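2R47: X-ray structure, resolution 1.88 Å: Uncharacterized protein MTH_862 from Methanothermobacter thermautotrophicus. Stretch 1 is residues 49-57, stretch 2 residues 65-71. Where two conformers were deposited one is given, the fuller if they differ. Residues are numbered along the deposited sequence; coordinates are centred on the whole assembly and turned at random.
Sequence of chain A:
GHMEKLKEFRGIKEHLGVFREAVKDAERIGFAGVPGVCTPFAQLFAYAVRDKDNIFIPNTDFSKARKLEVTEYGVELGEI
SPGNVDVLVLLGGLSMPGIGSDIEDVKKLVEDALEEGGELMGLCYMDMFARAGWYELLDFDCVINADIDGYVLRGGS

Stretch 1 49-57: VRDKDNIFI
Stretch 2, residues 65-71: ARKLEVT

Two strands, 53-57 and 66-71, run antiparallel with a strong twist: their N-to-C directions differ by 129° and their axes approach to 4.3 Å. Stretch 1 enters its strand through a type I beta turn from Val 49 to Lys 52, closed by Lys 52 N donating to Val 49 O at 2.9 Å. Arg 50 (phi/psi -69/-10) and Asp 51 (-67/-20) form the turn's corners; Lys 52 then extends (-93/172), and residues 53-57 keep phi between -98 and -135 and psi between 113 and 159. Stretch 2 is also extended, from Ala 65 (-62/143) through Lys 67 (-60/144) and Leu 68 (-102/104) to Thr 71 (-122/-177).

The register is set by main-chain hydrogen bonds. Phe 56 and Arg 66 make the complete pair, CA to CA 5.5 Å: Phe 56 N donates to Arg 66 O at 2.8 Å, and Arg 66 N returns a bond to Phe 56 O at 3.0 Å. One step along, Ile 55 faces Lys 67 as a non-hydrogen-bonded pair, and the CA atoms close to 4.4 Å. Beyond it, Leu 68 N donates to Asn 54 O at 2.9 Å, nearly straight at 174°. Two of these carbonyls also receive CA-H groups: Ile 55 CA lies 3.2 Å from Arg 66 O, and Ala 65 CA lies 3.2 Å from Phe 56 O.

Beside Asn 54, two waters bridge the strands. One water accepts from Asn 54 N at 2.8 Å and lies 2.7 Å from Leu 68 O, to which it can donate. A second accepts from Asn 54 ND2 at 3.0 Å and donates to Leu 68 O at 2.9 Å. With chi1 m and chi2 -43°, the Asn 54 side chain also sends ND2 back to Val 49 O at 3.3 Å, so one amide ties the turn to this hydrated link.

Side chains alternate about the backbone. Asn 54, Phe 56, Arg 66 and Leu 68 share one face. There Leu 68 (chi1 m, chi2 t) gives up 78 Å² to stretch 1, with CG 4.0 Å from Phe 56 CB and CB 4.0 Å from Asn 54 CB. Phe 56 (chi1 t, chi2 64°) makes this apolar contact near its base, while its end leads away. Arg 66 is m, t, t along chi1 to chi3.

At Ala 65, CB points toward stretch 1 and meets two isoleucines: Ile 57 CG1 (chi1 m, chi2 t) at 3.8 Å and Ile 55 CD1 (chi1 p, chi2 t) at 4.0 Å. The Ala 65 methyl thus has apolar neighbours in both isoleucines, while Ala 65 CA makes the carbonyl contact described above. Lys 67 points away, m then t throughout. Farther along, Arg 50 (p, t, t) brings CB to 3.6 Å from Val 70 CG2 (chi1 t), a contact through aliphatic carbon. Altogether 430 Å² is buried, both sides summed.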

# COMPACT_ATOMS: atom_id res chain seq x y z
N VAL A 49 8.84 1.25 9.74
CA VAL A 49 9.83 2.00 10.53
C VAL A 49 9.14 3.02 11.44
O VAL A 49 9.63 4.13 11.60
CB VAL A 49 10.92 2.67 9.65
CG1 VAL A 49 11.73 1.59 8.92
CG2 VAL A 49 10.30 3.69 8.63
N ARG A 50 8.07 2.58 12.11
CA ARG A 50 7.22 3.49 12.88
C ARG A 50 7.93 4.05 14.11
O ARG A 50 7.41 4.96 14.77
CB ARG A 50 5.93 2.78 13.28
CG ARG A 50 6.15 1.42 13.96
CD ARG A 50 4.79 0.81 14.30
NE ARG A 50 4.86 -0.51 14.93
CZ ARG A 50 5.16 -1.65 14.29
NH1 ARG A 50 5.46 -1.62 12.99
NH2 ARG A 50 5.18 -2.83 14.93
N ASP A 51 9.09 3.48 14.43
CA ASP A 51 9.95 4.03 15.49
C ASP A 51 10.56 5.40 15.14
O ASP A 51 11.06 6.15 16.03
CB ASP A 51 11.07 3.02 15.85
CG ASP A 51 11.90 2.54 14.64
OD1 ASP A 51 11.37 1.90 13.71
OD2 ASP A 51 13.12 2.76 14.66
N LYS A 52 10.59 5.71 13.85
CA LYS A 52 11.22 6.92 13.37
C LYS A 52 10.19 8.02 13.29
O LYS A 52 9.03 7.79 13.51
CB LYS A 52 11.85 6.67 12.01
CG LYS A 52 13.02 5.71 12.12
CD LYS A 52 13.62 5.45 10.78
CE LYS A 52 14.57 4.24 10.86
NZ LYS A 52 15.52 4.30 12.02
N ASP A 53 10.65 9.24 13.03
CA ASP A 53 9.71 10.35 12.85
C ASP A 53 9.56 10.51 11.33
O ASP A 53 10.50 10.87 10.61
CB ASP A 53 10.20 11.66 13.51
CG ASP A 53 9.77 11.80 14.99
OD1 ASP A 53 9.03 10.95 15.54
OD2 ASP A 53 10.17 12.82 15.62
N ASN A 54 8.35 10.21 10.83
CA ASN A 54 8.16 10.08 9.38
C ASN A 54 7.14 11.10 8.88
O ASN A 54 6.16 11.44 9.60
CB ASN A 54 7.60 8.71 9.08
CG ASN A 54 8.54 7.56 9.52
OD1 ASN A 54 9.74 7.66 9.30
ND2 ASN A 54 7.99 6.54 10.16
N ILE A 55 7.36 11.56 7.67
CA ILE A 55 6.40 12.48 7.04
C ILE A 55 6.11 12.08 5.58
O ILE A 55 6.92 11.39 4.93
CB ILE A 55 6.91 13.97 7.04
CG1 ILE A 55 8.15 14.13 6.13
CG2 ILE A 55 7.26 14.50 8.49
CD1 ILE A 55 8.69 15.63 6.06
N PHE A 56 4.96 12.57 5.07
CA PHE A 56 4.55 12.31 3.67
C PHE A 56 4.52 13.66 2.98
O PHE A 56 3.85 14.59 3.47
CB PHE A 56 3.18 11.69 3.60
CG PHE A 56 2.65 11.59 2.17
CD1 PHE A 56 3.33 10.77 1.25
CD2 PHE A 56 1.57 12.35 1.74
CE1 PHE A 56 2.92 10.68 -0.08
CE2 PHE A 56 1.15 12.28 0.40
CZ PHE A 56 1.83 11.46 -0.51
N ILE A 57 5.25 13.77 1.87
CA ILE A 57 5.32 14.99 1.09
C ILE A 57 4.51 14.74 -0.17
O ILE A 57 4.86 13.86 -0.93
CB ILE A 57 6.79 15.29 0.72
CG1 ILE A 57 7.64 15.56 1.99
CG2 ILE A 57 6.91 16.44 -0.33
CD1 ILE A 57 9.12 15.29 1.71
N ALA A 65 3.82 18.98 3.60
CA ALA A 65 4.15 17.69 4.22
C ALA A 65 3.38 17.52 5.52
O ALA A 65 3.14 18.50 6.24
CB ALA A 65 5.64 17.57 4.45
N ARG A 66 2.95 16.28 5.79
CA ARG A 66 2.23 15.95 7.02
C ARG A 66 2.88 14.79 7.75
O ARG A 66 3.46 13.86 7.10
CB ARG A 66 0.74 15.62 6.72
CG ARG A 66 -0.06 16.86 6.35
CD ARG A 66 -1.55 16.60 6.34
NE ARG A 66 -2.29 17.85 6.17
CZ ARG A 66 -2.85 18.56 7.15
NH1 ARG A 66 -2.81 18.16 8.42
NH2 ARG A 66 -3.49 19.69 6.83
N LYS A 67 2.78 14.81 9.08
CA LYS A 67 3.27 13.66 9.84
C LYS A 67 2.53 12.38 9.43
O LYS A 67 1.33 12.40 9.21
CB LYS A 67 3.08 13.89 11.35
CG LYS A 67 3.82 15.13 11.84
CD LYS A 67 3.80 15.28 13.37
CE LYS A 67 4.40 16.65 13.72
NZ LYS A 67 4.59 16.79 15.21
N LEU A 68 3.27 11.28 9.44
CA LEU A 68 2.75 9.93 9.31
C LEU A 68 2.75 9.35 10.71
O LEU A 68 3.82 9.03 11.25
CB LEU A 68 3.64 9.12 8.35
CG LEU A 68 3.48 9.43 6.86
CD1 LEU A 68 4.65 8.79 6.08
CD2 LEU A 68 2.16 8.95 6.31
N GLU A 69 1.57 9.29 11.30
CA GLU A 69 1.41 8.93 12.72
C GLU A 69 0.70 7.59 12.93
O GLU A 69 -0.29 7.30 12.24
CB GLU A 69 0.66 10.06 13.44
CG GLU A 69 1.54 11.31 13.60
CD GLU A 69 0.91 12.41 14.45
OE1 GLU A 69 -0.32 12.41 14.69
OE2 GLU A 69 1.67 13.30 14.86
N VAL A 70 1.17 6.80 13.89
CA VAL A 70 0.52 5.51 14.17
C VAL A 70 -0.73 5.69 15.05
O VAL A 70 -0.69 6.28 16.11
CB VAL A 70 1.50 4.47 14.78
CG1 VAL A 70 0.74 3.15 15.05
CG2 VAL A 70 2.64 4.18 13.83
N THR A 71 -1.86 5.17 14.59
CA THR A 71 -3.09 5.19 15.38
C THR A 71 -3.57 3.74 15.57
O THR A 71 -2.95 2.82 15.07
CB THR A 71 -4.19 6.03 14.68
OG1 THR A 71 -4.72 5.29 13.56
CG2 THR A 71 -3.62 7.35 14.14
O HOH W 1 6.23 9.39 12.49
O HOH W 2 5.07 6.43 10.97